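Local coordinates for uncharacterized protein (Magnetospirillum magneticum AMB-1, PDB 5MU5) that probably transfers sugars onto flagellin as a glycosyltransferase of the Maf family and is involved in the formation of bacterial flagella, at residues A[20-24]-A[172-176]; A[26-30]-A[154-158]; A[35-39]-A[48-52]; A[129-135]-A[160-166]; A[145-151]-A[178-184]. All coordinates share one frame; numbering follows the deposited sequence.

Contact 1: A[20-24]-A[172-176]; sequences LELMP and TRREN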
# COMPACT_ATOMS: atom_id res chain seq x y z
N LEU A 20 1.40 -2.48 -32.55
CA LEU A 20 0.39 -3.53 -32.71
C LEU A 20 0.86 -4.87 -32.18
O LEU A 20 0.05 -5.67 -31.73
CB LEU A 20 -0.01 -3.67 -34.16
CG LEU A 20 -0.87 -2.52 -34.68
CD1 LEU A 20 -0.89 -2.49 -36.20
CD2 LEU A 20 -2.27 -2.62 -34.11
N GLU A 21 2.16 -5.10 -32.22
CA GLU A 21 2.75 -6.33 -31.74
C GLU A 21 2.99 -6.33 -30.21
O GLU A 21 2.67 -7.29 -29.52
CB GLU A 21 4.10 -6.55 -32.45
CG GLU A 21 4.83 -7.82 -32.05
CD GLU A 21 6.21 -7.94 -32.68
OE1 GLU A 21 6.57 -7.11 -33.54
OE2 GLU A 21 6.92 -8.90 -32.33
N LEU A 22 3.55 -5.25 -29.70
CA LEU A 22 4.01 -5.20 -28.31
C LEU A 22 3.19 -4.36 -27.35
O LEU A 22 3.42 -4.44 -26.15
CB LEU A 22 5.46 -4.73 -28.31
CG LEU A 22 6.40 -5.72 -29.01
CD1 LEU A 22 7.61 -5.03 -29.63
CD2 LEU A 22 6.82 -6.81 -28.03
N MET A 23 2.27 -3.53 -27.86
CA MET A 23 1.34 -2.75 -27.02
C MET A 23 0.00 -2.64 -27.76
O MET A 23 -0.43 -1.54 -28.14
CB MET A 23 1.93 -1.37 -26.72
CG MET A 23 1.31 -0.70 -25.52
SD MET A 23 1.89 0.99 -25.28
CE MET A 23 3.47 0.71 -24.51
N PRO A 24 -0.66 -3.80 -27.96
CA PRO A 24 -1.71 -3.90 -29.00
C PRO A 24 -2.85 -2.88 -28.92
O PRO A 24 -3.22 -2.28 -29.94
CB PRO A 24 -2.22 -5.35 -28.89
CG PRO A 24 -1.22 -6.07 -28.08
CD PRO A 24 -0.49 -5.06 -27.22
N THR A 172 11.28 -3.72 -25.06
CA THR A 172 11.48 -3.94 -23.60
C THR A 172 10.25 -4.52 -22.90
O THR A 172 10.36 -5.03 -21.78
CB THR A 172 11.88 -2.64 -22.87
OG1 THR A 172 10.86 -1.64 -23.03
CG2 THR A 172 13.21 -2.09 -23.41
N ARG A 173 9.08 -4.43 -23.53
CA ARG A 173 7.85 -5.02 -23.00
C ARG A 173 7.72 -6.49 -23.29
O ARG A 173 6.83 -7.12 -22.72
CB ARG A 173 6.63 -4.34 -23.61
CG ARG A 173 6.45 -2.92 -23.16
CD ARG A 173 5.35 -2.26 -23.93
NE ARG A 173 4.09 -2.95 -23.74
CZ ARG A 173 3.22 -2.68 -22.78
NH1 ARG A 173 3.46 -1.74 -21.88
NH2 ARG A 173 2.10 -3.36 -22.72
N ARG A 174 8.55 -7.04 -24.17
CA ARG A 174 8.41 -8.43 -24.55
C ARG A 174 8.36 -9.38 -23.35
O ARG A 174 7.42 -10.13 -23.22
CB ARG A 174 9.52 -8.87 -25.49
CG ARG A 174 9.28 -10.26 -26.04
CD ARG A 174 10.28 -10.63 -27.12
NE ARG A 174 10.15 -9.78 -28.30
CZ ARG A 174 9.17 -9.89 -29.20
NH1 ARG A 174 8.21 -10.80 -29.09
NH2 ARG A 174 9.14 -9.07 -30.24
N GLU A 175 9.38 -9.37 -22.50
CA GLU A 175 9.41 -10.26 -21.32
C GLU A 175 8.61 -9.69 -20.17
O GLU A 175 8.03 -10.44 -19.40
CB GLU A 175 10.84 -10.50 -20.84
CG GLU A 175 11.80 -10.92 -21.93
CD GLU A 175 11.29 -12.11 -22.72
OE1 GLU A 175 10.71 -13.02 -22.08
OE2 GLU A 175 11.47 -12.14 -23.96
N ASN A 176 8.54 -8.37 -20.07
CA ASN A 176 7.85 -7.71 -18.98
C ASN A 176 7.20 -6.40 -19.45
O ASN A 176 7.85 -5.36 -19.55
CB ASN A 176 8.85 -7.43 -17.86
CG ASN A 176 8.19 -6.87 -16.62
OD1 ASN A 176 6.99 -6.53 -16.63
ND2 ASN A 176 8.96 -6.74 -15.56
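Arg-173 and Met-23 cross at about a right angle, the thioether chain running over one face of the guanidinium. Met-23 CG stands 3.8 Å above the guanidinium plane near its centre, and Met-23 CE reaches back to Arg-173 CD at 3.6 Å. The edge of the same group is used for a bond: Arg-173 NE donates to Leu-22 O at 2.9 Å, the carbonyl at the end of helix 9-22. The bend of the arginine at chi3 (60°) turns NE into this position, and NH1 makes a further weak bond to Leu-180 O. Arg-174 sends NH2 to Glu-21 OE2 in a 3.1 Å salt bridge. That bond is nearly straight (169°) but arrives from above the carboxylate plane, and Leu-22 CD2 lies 3.9 Å above one face of the Arg-174 guanidinium, toward its rim. Glu-21 OE1 also pairs with Arg-167, and Arg-174 NE with Glu-171. With an alanine at Arg-173, the Leu-22 carbonyl would probably lose its side-chain donor and Met-23 the flat surface it rests on. Positive charge beside the C-terminal end of a helix is probably favourable, and here a charged network at the surface ties helix 9-22 to the loop after helix 166-171.

Contact 2: A[26-30]-A[154-158]; sequences MGERL and FDFLY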
# COMPACT_ATOMS: atom_id res chain seq x y z
N MET A 26 -2.84 0.04 -27.68
CA MET A 26 -2.35 1.35 -28.06
C MET A 26 -2.15 1.39 -29.58
O MET A 26 -2.46 2.39 -30.24
CB MET A 26 -1.03 1.63 -27.36
CG MET A 26 -0.49 3.03 -27.59
SD MET A 26 -1.58 4.30 -26.90
CE MET A 26 -1.47 3.93 -25.14
N GLY A 27 -1.62 0.29 -30.11
CA GLY A 27 -1.41 0.13 -31.54
C GLY A 27 -2.72 0.24 -32.27
O GLY A 27 -2.80 0.91 -33.30
N GLU A 28 -3.77 -0.38 -31.73
CA GLU A 28 -5.05 -0.36 -32.42
C GLU A 28 -5.60 1.07 -32.44
O GLU A 28 -6.13 1.54 -33.44
CB GLU A 28 -6.04 -1.34 -31.78
CG GLU A 28 -7.33 -1.53 -32.57
CD GLU A 28 -7.13 -1.82 -34.06
OE1 GLU A 28 -6.25 -2.64 -34.41
OE2 GLU A 28 -7.85 -1.22 -34.89
N ARG A 29 -5.40 1.78 -31.36
CA ARG A 29 -5.84 3.14 -31.27
C ARG A 29 -5.04 4.04 -32.24
O ARG A 29 -5.61 4.87 -32.94
CB ARG A 29 -5.70 3.60 -29.83
CG ARG A 29 -6.29 4.96 -29.60
CD ARG A 29 -6.22 5.37 -28.16
NE ARG A 29 -6.59 6.77 -28.04
CZ ARG A 29 -6.52 7.47 -26.91
NH1 ARG A 29 -6.11 6.89 -25.78
NH2 ARG A 29 -6.88 8.74 -26.92
N LEU A 30 -3.73 3.87 -32.28
CA LEU A 30 -2.92 4.58 -33.26
C LEU A 30 -3.33 4.31 -34.71
O LEU A 30 -3.30 5.23 -35.55
CB LEU A 30 -1.45 4.21 -33.10
CG LEU A 30 -0.78 4.86 -31.89
CD1 LEU A 30 0.53 4.18 -31.55
CD2 LEU A 30 -0.57 6.35 -32.14
N PHE A 154 -2.89 12.88 -27.35
CA PHE A 154 -2.68 11.69 -28.15
C PHE A 154 -2.14 12.00 -29.54
O PHE A 154 -1.47 11.16 -30.13
CB PHE A 154 -3.97 10.89 -28.27
CG PHE A 154 -3.76 9.51 -28.84
CD1 PHE A 154 -3.26 8.50 -28.05
CD2 PHE A 154 -4.06 9.23 -30.17
CE1 PHE A 154 -3.07 7.23 -28.56
CE2 PHE A 154 -3.86 7.97 -30.70
CZ PHE A 154 -3.36 6.97 -29.89
N ASP A 155 -2.44 13.18 -30.06
CA ASP A 155 -1.89 13.58 -31.35
C ASP A 155 -0.38 13.54 -31.37
O ASP A 155 0.22 13.11 -32.36
CB ASP A 155 -2.36 14.98 -31.76
CG ASP A 155 -3.79 14.99 -32.26
OD1 ASP A 155 -4.54 14.01 -32.02
OD2 ASP A 155 -4.16 16.00 -32.91
N PHE A 156 0.24 13.96 -30.28
CA PHE A 156 1.70 13.97 -30.21
C PHE A 156 2.27 12.56 -30.31
O PHE A 156 3.26 12.34 -31.00
CB PHE A 156 2.20 14.66 -28.93
CG PHE A 156 1.84 16.13 -28.84
CD1 PHE A 156 1.38 16.85 -29.95
CD2 PHE A 156 2.03 16.82 -27.63
CE1 PHE A 156 1.08 18.20 -29.84
CE2 PHE A 156 1.72 18.18 -27.53
CZ PHE A 156 1.25 18.86 -28.63
N LEU A 157 1.66 11.60 -29.63
CA LEU A 157 2.11 10.22 -29.74
C LEU A 157 1.94 9.76 -31.19
O LEU A 157 2.83 9.15 -31.76
CB LEU A 157 1.31 9.30 -28.81
CG LEU A 157 1.69 7.82 -28.93
CD1 LEU A 157 3.12 7.57 -28.46
CD2 LEU A 157 0.70 6.97 -28.15
N TYR A 158 0.78 10.08 -31.77
CA TYR A 158 0.48 9.69 -33.13
C TYR A 158 1.50 10.25 -34.11
O TYR A 158 2.01 9.52 -34.93
CB TYR A 158 -0.93 10.14 -33.51
CG TYR A 158 -1.30 9.82 -34.94
CD1 TYR A 158 -1.80 8.57 -35.28
CD2 TYR A 158 -1.15 10.77 -35.94
CE1 TYR A 158 -2.12 8.28 -36.58
CE2 TYR A 158 -1.46 10.48 -37.26
CZ TYR A 158 -1.97 9.23 -37.56
OH TYR A 158 -2.31 8.91 -38.86
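Arg-29 provides the polar interaction, a cation-pi stack in which its guanidinium lies flat on the Phe-154 ring. The centres are 3.9 Å apart with the planes tilted by 3°. The arginine chain, extended from CG to NE, glides over the ring in the direction opposite to the phenylalanine, and Arg-29 CG is 3.6 Å from Phe-154 CZ. At the ring edge comes Met-26 SD, 3.7 Å from Phe-154 CE1, a Met-aromatic contact. Bends at chi2 and chi3 fold the methionine back so that its sulfur also meets Leu-157 CD2, at 3.7 Å. Leu-30 CD2 wedges between Phe-154 CZ and Tyr-158 CA, 3.6 Å from each, and the Tyr-158 ring edge brings CE1 to 3.4 Å from Leu-30 O. A serine in place of Phe-154 would probably leave the Arg-29 guanidinium without the surface it stacks on and open a gap beside Met-26 and Leu-30. Segments 26-30 and 154-158 of helices 24-32 and 154-160 cross at 91°, their axes 11.3 Å apart at closest approach. Phe-19 of helix 9-22 packs against Met-26 and Leu-30, His-33 sets its ring edge-to-face with Phe-154, and Leu-129, just after strand 123-127, touches Leu-157.

Contact 3: A[35-39]-A[48-52]; sequences PQSNL and DVEFR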
# COMPACT_ATOMS: atom_id res chain seq x y z
N PRO A 35 -5.77 12.58 -36.43
CA PRO A 35 -5.40 13.74 -35.62
C PRO A 35 -6.06 15.05 -36.07
O PRO A 35 -6.38 15.21 -37.25
CB PRO A 35 -3.89 13.84 -35.82
CG PRO A 35 -3.67 13.28 -37.18
CD PRO A 35 -4.71 12.21 -37.39
N GLN A 36 -6.29 15.95 -35.13
CA GLN A 36 -6.78 17.29 -35.44
C GLN A 36 -5.60 18.19 -35.80
O GLN A 36 -5.75 19.16 -36.53
CB GLN A 36 -7.50 17.90 -34.25
CG GLN A 36 -8.82 17.24 -33.89
CD GLN A 36 -9.34 17.71 -32.54
OE1 GLN A 36 -8.56 17.98 -31.62
NE2 GLN A 36 -10.66 17.79 -32.41
N SER A 37 -4.43 17.90 -35.26
CA SER A 37 -3.25 18.72 -35.50
C SER A 37 -2.53 18.24 -36.74
O SER A 37 -2.82 17.17 -37.25
CB SER A 37 -2.31 18.69 -34.29
OG SER A 37 -2.05 17.37 -33.88
N ASN A 38 -1.59 19.06 -37.22
CA ASN A 38 -0.85 18.76 -38.45
C ASN A 38 0.63 18.60 -38.19
O ASN A 38 1.21 19.36 -37.43
CB ASN A 38 -1.03 19.90 -39.47
CG ASN A 38 -2.46 20.06 -39.92
OD1 ASN A 38 -3.10 19.09 -40.34
ND2 ASN A 38 -2.97 21.27 -39.86
N LEU A 39 1.23 17.60 -38.82
CA LEU A 39 2.67 17.41 -38.74
C LEU A 39 3.23 18.18 -39.91
O LEU A 39 2.88 17.89 -41.05
CB LEU A 39 3.04 15.94 -38.84
CG LEU A 39 4.52 15.62 -38.59
CD1 LEU A 39 4.88 15.93 -37.16
CD2 LEU A 39 4.84 14.17 -38.92
N ASP A 48 7.49 19.38 -36.92
CA ASP A 48 6.81 20.12 -35.87
C ASP A 48 5.32 19.85 -35.94
O ASP A 48 4.83 19.34 -36.95
CB ASP A 48 7.11 21.62 -36.02
CG ASP A 48 6.92 22.41 -34.71
OD1 ASP A 48 6.34 21.88 -33.74
OD2 ASP A 48 7.39 23.57 -34.63
N VAL A 49 4.60 20.15 -34.87
CA VAL A 49 3.14 19.99 -34.80
C VAL A 49 2.46 21.36 -34.77
O VAL A 49 2.64 22.13 -33.83
CB VAL A 49 2.72 19.17 -33.58
CG1 VAL A 49 1.22 18.96 -33.58
CG2 VAL A 49 3.43 17.83 -33.59
N GLU A 50 1.69 21.65 -35.81
CA GLU A 50 0.99 22.91 -35.94
C GLU A 50 -0.49 22.70 -35.69
O GLU A 50 -1.04 21.65 -36.01
CB GLU A 50 1.25 23.52 -37.32
CG GLU A 50 0.61 24.89 -37.57
CD GLU A 50 -0.82 24.79 -38.08
OE1 GLU A 50 -1.10 23.92 -38.93
OE2 GLU A 50 -1.67 25.60 -37.65
N PHE A 51 -1.13 23.70 -35.10
CA PHE A 51 -2.56 23.66 -34.82
C PHE A 51 -3.06 25.09 -34.61
O PHE A 51 -2.68 25.75 -33.64
CB PHE A 51 -2.85 22.80 -33.58
CG PHE A 51 -4.31 22.72 -33.24
CD1 PHE A 51 -5.22 22.19 -34.15
CD2 PHE A 51 -4.78 23.14 -32.01
CE1 PHE A 51 -6.57 22.09 -33.85
CE2 PHE A 51 -6.13 23.06 -31.70
CZ PHE A 51 -7.03 22.53 -32.62
N ARG A 52 -3.88 25.56 -35.54
CA ARG A 52 -4.42 26.91 -35.50
C ARG A 52 -3.29 27.94 -35.42
O ARG A 52 -3.36 28.89 -34.64
CB ARG A 52 -5.40 27.07 -34.34
CG ARG A 52 -6.57 26.12 -34.40
CD ARG A 52 -7.49 26.32 -33.21
NE ARG A 52 -8.66 25.44 -33.25
CZ ARG A 52 -9.41 25.12 -32.20
NH1 ARG A 52 -9.12 25.58 -30.98
NH2 ARG A 52 -10.44 24.31 -32.36
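Phe-51 meets Gln-36 obliquely, with Gln-36 O 3.9 Å from ring atom CD1, and carries its own neighbour Arg-52 on one face, where CG stands 3.9 Å above the ring centre. The second pair of flat groups is the Asn-38 amide and the Glu-50 carboxylate. These two side chains lie alongside each other, pointing the same way, with their planes 29° apart; Asn-38 ND2 reaches Glu-50 OE1 in a weak bond of 3.4 Å. The bend of Glu-50 at chi2 (-87°) brings the carboxylate over beside the amide, and its other oxygen, OE2, takes the stronger bond from Gly-53 N. Beneath them runs the backbone of a beta hairpin. Asn-38 and Glu-50 form an antiparallel hydrogen-bonded pair, Asn-38 N to Glu-50 O at 2.9 Å and Glu-50 N to Asn-38 O at 2.8 Å, while Leu-39 and Val-49 follow as a non-hydrogen-bonded pair. Strand 54-55 continues this small antiparallel sheet beyond strand 47-51. The sheet face bearing Leu-39 and Val-49 packs on Leu-131 and on helix 154-160. Just before the strand, Ser-37 CB sits 3.6 Å from Val-49 CG1, and Ser-37 OG is gripped by Asp-155 and His-159 of that helix. On the hairpin's other arm, Asp-48 OD1 receives Val-49 N at 2.7 Å and also Tyr-57 N.

Contact 4: A[129-135]-A[160-166]; sequences LGLGYQL and SLSTVDW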
# COMPACT_ATOMS: atom_id res chain seq x y z
N LEU A 129 5.71 13.98 -24.19
CA LEU A 129 6.49 13.32 -25.22
C LEU A 129 6.79 14.34 -26.30
O LEU A 129 7.94 14.49 -26.72
CB LEU A 129 5.72 12.14 -25.81
CG LEU A 129 6.35 11.40 -27.00
CD1 LEU A 129 7.60 10.66 -26.57
CD2 LEU A 129 5.35 10.44 -27.58
N GLY A 130 5.76 15.04 -26.75
CA GLY A 130 5.91 15.91 -27.89
C GLY A 130 6.23 14.98 -29.05
O GLY A 130 5.60 13.93 -29.16
N LEU A 131 7.22 15.35 -29.86
CA LEU A 131 7.68 14.50 -30.94
C LEU A 131 8.82 13.60 -30.52
O LEU A 131 9.36 12.86 -31.33
CB LEU A 131 8.05 15.33 -32.17
CG LEU A 131 6.82 15.96 -32.85
CD1 LEU A 131 7.22 16.79 -34.06
CD2 LEU A 131 5.80 14.91 -33.27
N GLY A 132 9.18 13.63 -29.24
CA GLY A 132 10.15 12.69 -28.71
C GLY A 132 11.60 12.93 -29.04
O GLY A 132 12.43 12.04 -28.87
N TYR A 133 11.93 14.13 -29.51
CA TYR A 133 13.32 14.48 -29.79
C TYR A 133 14.26 14.27 -28.57
O TYR A 133 15.42 13.93 -28.72
CB TYR A 133 13.41 15.94 -30.25
CG TYR A 133 12.73 16.23 -31.58
CD1 TYR A 133 13.04 15.47 -32.71
CD2 TYR A 133 11.83 17.28 -31.72
CE1 TYR A 133 12.45 15.73 -33.93
CE2 TYR A 133 11.24 17.55 -32.94
CZ TYR A 133 11.55 16.77 -34.05
OH TYR A 133 10.99 17.00 -35.28
N GLN A 134 13.74 14.44 -27.36
CA GLN A 134 14.55 14.22 -26.15
C GLN A 134 14.93 12.76 -25.90
O GLN A 134 16.00 12.51 -25.35
CB GLN A 134 13.84 14.79 -24.89
CG GLN A 134 12.52 14.11 -24.47
CD GLN A 134 11.30 14.54 -25.29
OE1 GLN A 134 11.42 15.33 -26.22
NE2 GLN A 134 10.14 14.02 -24.95
N LEU A 135 14.09 11.82 -26.32
CA LEU A 135 14.28 10.38 -25.98
C LEU A 135 15.61 9.73 -26.29
O LEU A 135 16.22 9.15 -25.41
CB LEU A 135 13.16 9.52 -26.57
CG LEU A 135 11.81 9.60 -25.87
CD1 LEU A 135 10.83 8.68 -26.60
CD2 LEU A 135 11.90 9.21 -24.40
N SER A 160 4.48 11.26 -33.32
CA SER A 160 5.80 10.74 -32.90
C SER A 160 6.20 9.47 -33.67
O SER A 160 7.38 9.08 -33.68
CB SER A 160 5.85 10.44 -31.40
OG SER A 160 5.24 9.19 -31.12
N LEU A 161 5.20 8.83 -34.30
CA LEU A 161 5.46 7.69 -35.18
C LEU A 161 6.36 8.09 -36.35
O LEU A 161 7.06 7.25 -36.90
CB LEU A 161 4.17 7.10 -35.74
CG LEU A 161 3.19 6.50 -34.74
CD1 LEU A 161 2.11 5.76 -35.51
CD2 LEU A 161 3.84 5.59 -33.73
N SER A 162 6.34 9.37 -36.71
CA SER A 162 7.21 9.87 -37.75
C SER A 162 8.62 10.20 -37.27
O SER A 162 9.53 10.34 -38.09
CB SER A 162 6.61 11.13 -38.39
OG SER A 162 5.38 10.81 -39.01
N THR A 163 8.82 10.32 -35.97
CA THR A 163 10.08 10.88 -35.44
C THR A 163 10.86 10.05 -34.44
O THR A 163 12.05 10.27 -34.29
CB THR A 163 9.82 12.26 -34.78
OG1 THR A 163 8.70 12.18 -33.90
CG2 THR A 163 9.54 13.31 -35.82
N VAL A 164 10.22 9.12 -33.75
CA VAL A 164 10.90 8.32 -32.75
C VAL A 164 11.13 6.92 -33.29
O VAL A 164 10.32 6.41 -34.04
CB VAL A 164 10.03 8.23 -31.50
CG1 VAL A 164 10.67 7.34 -30.46
CG2 VAL A 164 9.79 9.62 -30.95
N ASP A 165 12.23 6.30 -32.88
CA ASP A 165 12.47 4.90 -33.18
C ASP A 165 11.84 4.10 -32.02
O ASP A 165 12.50 3.79 -31.04
CB ASP A 165 13.96 4.61 -33.31
CG ASP A 165 14.23 3.26 -33.96
OD1 ASP A 165 13.31 2.42 -34.03
OD2 ASP A 165 15.38 3.03 -34.40
N TRP A 166 10.56 3.78 -32.16
CA TRP A 166 9.81 3.13 -31.10
C TRP A 166 10.07 1.65 -30.83
O TRP A 166 9.81 1.17 -29.72
CB TRP A 166 8.33 3.29 -31.39
CG TRP A 166 7.78 4.59 -30.99
CD1 TRP A 166 7.36 5.59 -31.80
CD2 TRP A 166 7.54 5.01 -29.65
NE1 TRP A 166 6.86 6.62 -31.05
CE2 TRP A 166 6.97 6.30 -29.72
CE3 TRP A 166 7.76 4.44 -28.40
CZ2 TRP A 166 6.61 7.03 -28.57
CZ3 TRP A 166 7.41 5.15 -27.25
CH2 TRP A 166 6.84 6.44 -27.35
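Thr-163 OG1, which a chi1 of 48° sets between backbone N and carbonyl carbon, donates to Leu-131 O over 2.7 Å, in the carbonyl plane and on a lone pair. Val-164 comes in beside it, its CG2 3.8 Å from Gly-132 CA. Any CB on Gly-132 would run into that methyl, which leaves this buried position to glycine on steric grounds as well as by its positive phi. Val-164 CG1 meets Leu-135 CD1 and lies over one face of the Trp-166 indole, toward its rim. The indole edge faces Leu-129, whose CD2 is 3.8 Å from Trp-166 CZ2, the two side chains arriving from opposite directions. Residues 129-132 form a type II' beta turn with Gly-130 at its second position, linking strand 123-127 to helix 134-142; this is the place of the glycine-rich loop in Rossmann-like folds. The turn is closed by Gly-132 N on Leu-129 O at 2.9 Å, and Gln-134 NE2 reaches the same oxygen from the opposite face of its plane. Glu-151 OE1 takes the backbone NH groups of Leu-129 and Gly-130. On the other side, Ser-160 O collects Thr-163 N and Val-164 N, which fixes the bend that presents both side chains. Ser-160 OG accepts Trp-166 NE1 at 3.0 Å, in the indole plane, and bonds further to Leu-157 O. Asn-15 of helix 9-22 binds Val-164 O and Trp-166 N.

Contact 5: A[145-151]-A[178-184]; sequences AGIHIVE and LRLNIII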
# COMPACT_ATOMS: atom_id res chain seq x y z
N ALA A 145 15.61 0.99 -17.05
CA ALA A 145 14.96 -0.29 -17.22
C ALA A 145 13.44 -0.09 -17.28
O ALA A 145 12.76 -0.92 -17.85
CB ALA A 145 15.31 -1.19 -16.05
N GLY A 146 12.94 0.97 -16.65
CA GLY A 146 11.52 1.31 -16.60
C GLY A 146 11.34 2.69 -17.21
O GLY A 146 12.02 3.64 -16.81
N ILE A 147 10.47 2.79 -18.21
CA ILE A 147 10.29 4.03 -18.96
C ILE A 147 8.81 4.33 -18.95
O ILE A 147 7.98 3.51 -19.38
CB ILE A 147 10.80 3.90 -20.40
CG1 ILE A 147 12.28 3.51 -20.38
CG2 ILE A 147 10.58 5.20 -21.16
CD1 ILE A 147 12.85 3.23 -21.76
N HIS A 148 8.48 5.51 -18.46
CA HIS A 148 7.11 5.91 -18.23
C HIS A 148 6.89 7.26 -18.87
O HIS A 148 7.52 8.27 -18.52
CB HIS A 148 6.88 5.96 -16.73
CG HIS A 148 7.44 4.78 -16.01
ND1 HIS A 148 6.85 3.54 -16.07
CD2 HIS A 148 8.54 4.64 -15.24
CE1 HIS A 148 7.56 2.68 -15.36
NE2 HIS A 148 8.60 3.32 -14.86
N ILE A 149 5.99 7.29 -19.83
CA ILE A 149 5.78 8.48 -20.59
C ILE A 149 4.35 8.91 -20.39
O ILE A 149 3.43 8.15 -20.59
CB ILE A 149 6.06 8.20 -22.07
CG1 ILE A 149 7.52 7.73 -22.22
CG2 ILE A 149 5.78 9.45 -22.90
CD1 ILE A 149 7.87 7.20 -23.60
N VAL A 150 4.19 10.16 -19.98
CA VAL A 150 2.90 10.73 -19.82
C VAL A 150 2.73 11.65 -20.99
O VAL A 150 3.58 12.49 -21.22
CB VAL A 150 2.82 11.54 -18.52
CG1 VAL A 150 1.46 12.19 -18.37
CG2 VAL A 150 3.13 10.64 -17.34
N GLU A 151 1.66 11.49 -21.76
CA GLU A 151 1.41 12.39 -22.87
C GLU A 151 -0.06 12.65 -22.94
O GLU A 151 -0.81 11.80 -23.40
CB GLU A 151 1.92 11.81 -24.17
CG GLU A 151 1.62 12.68 -25.39
CD GLU A 151 2.03 14.13 -25.18
OE1 GLU A 151 3.21 14.47 -25.41
OE2 GLU A 151 1.16 14.94 -24.81
N LEU A 178 5.41 -4.30 -18.07
CA LEU A 178 5.45 -3.24 -17.08
C LEU A 178 6.69 -2.37 -17.15
O LEU A 178 6.79 -1.40 -16.42
CB LEU A 178 5.29 -3.83 -15.66
CG LEU A 178 3.98 -4.63 -15.53
CD1 LEU A 178 3.95 -5.55 -14.30
CD2 LEU A 178 2.80 -3.66 -15.56
N ARG A 179 7.65 -2.69 -18.01
CA ARG A 179 8.84 -1.83 -18.17
C ARG A 179 8.64 -0.59 -19.05
O ARG A 179 9.48 0.32 -19.03
CB ARG A 179 10.02 -2.64 -18.70
CG ARG A 179 10.56 -3.62 -17.68
CD ARG A 179 11.69 -4.42 -18.27
NE ARG A 179 12.64 -3.50 -18.84
CZ ARG A 179 13.70 -3.83 -19.55
NH1 ARG A 179 14.00 -5.09 -19.77
NH2 ARG A 179 14.47 -2.88 -20.03
N LEU A 180 7.57 -0.54 -19.84
CA LEU A 180 7.25 0.64 -20.64
C LEU A 180 5.79 0.94 -20.48
O LEU A 180 4.95 0.09 -20.76
CB LEU A 180 7.53 0.43 -22.11
CG LEU A 180 7.19 1.61 -23.03
CD1 LEU A 180 8.17 2.74 -22.85
CD2 LEU A 180 7.21 1.15 -24.48
N ASN A 181 5.49 2.15 -20.04
CA ASN A 181 4.13 2.60 -19.82
C ASN A 181 3.94 3.90 -20.56
O ASN A 181 4.79 4.77 -20.51
CB ASN A 181 3.89 2.84 -18.34
CG ASN A 181 3.95 1.56 -17.54
OD1 ASN A 181 3.01 0.79 -17.53
ND2 ASN A 181 5.07 1.33 -16.87
N ILE A 182 2.83 4.01 -21.30
CA ILE A 182 2.48 5.26 -21.95
C ILE A 182 1.14 5.64 -21.37
O ILE A 182 0.19 4.90 -21.47
CB ILE A 182 2.40 5.10 -23.45
CG1 ILE A 182 3.80 4.72 -23.97
CG2 ILE A 182 1.91 6.40 -24.09
CD1 ILE A 182 3.84 4.42 -25.45
N ILE A 183 1.08 6.81 -20.75
CA ILE A 183 -0.08 7.24 -20.02
C ILE A 183 -0.67 8.41 -20.76
O ILE A 183 -0.07 9.46 -20.85
CB ILE A 183 0.37 7.64 -18.60
CG1 ILE A 183 0.90 6.41 -17.85
CG2 ILE A 183 -0.76 8.32 -17.84
CD1 ILE A 183 1.82 6.75 -16.68
N ILE A 184 -1.85 8.20 -21.32
CA ILE A 184 -2.57 9.21 -22.07
C ILE A 184 -3.71 9.71 -21.20
O ILE A 184 -4.80 9.14 -21.20
CB ILE A 184 -3.16 8.62 -23.38
CG1 ILE A 184 -2.11 7.84 -24.17
CG2 ILE A 184 -3.73 9.74 -24.25
CD1 ILE A 184 -0.90 8.65 -24.58
O HOH W 1 14.10 -0.34 -20.58
O HOH W 2 11.49 0.07 -20.70
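Strands 146-150 and 180-183 run parallel, 8° apart in direction and 4.7 Å between axes, laced by five backbone bonds from Ile-147 N on Arg-179 O to Glu-151 N on Ile-183 O. They are the two strands of a beta-alpha-beta crossover whose connection carries helices 154-160 and 166-171, and strand 180-183 is an outermost strand of the four-stranded parallel sheet of a Rossmann-like fold. Ile-147, Ile-149, Leu-180 and Ile-182 share one face, covered by helix 166-171; there Leu-180 CD1 leans on Ile-147 CB at 3.8 Å. The other face, under helix 188-202, holds Val-150 and Ile-183 and a polar pair, His-148 and Asn-181. These two lie side by side, the ring and amide planes 17° apart, with Asn-181 ND2 donating to His-148 ND1 at 2.9 Å in the imidazole plane. Chi1 of -66° places the amide beside its own backbone N and level with the ring. Since ND1 accepts, the ring proton is probably on NE2, which bonds His-123 ND1. At the start of the strands Arg-179, bent at chi3, swings NE onto Ala-145 O at 2.8 Å, in the carbonyl plane. A water lies 2.6 Å from Arg-179 O and may bridge to Ala-145 O. Arg-179 NH2 donates to a second water at 2.6 Å.

How the contacts relate
All five contacts lie in the Maf N-terminal domain, on the same side of the chain's centre. Contact 5 supplies two strands of the parallel sheet. Contact 4 joins the turn after strand 123-127 to the loop after helix 154-160, and meets contact 5 through Glu-151. Contacts 1 and 2 bring helices 9-22 and 24-32 onto this core, Met-23 packing on Leu-180 and Ile-182. Contact 3, the hairpin, lies outermost, about 28 Å from contact 1 between centres, and is fastened to contact 2 by Asp-155 and Ser-37. Along the chain, contacts 2, 3 and 4 fall between the two segments of contact 1, whereas contacts 4 and 5 cross, so helices and hairpin from the start of the chain pack on a parallel-sheet core built from later residues.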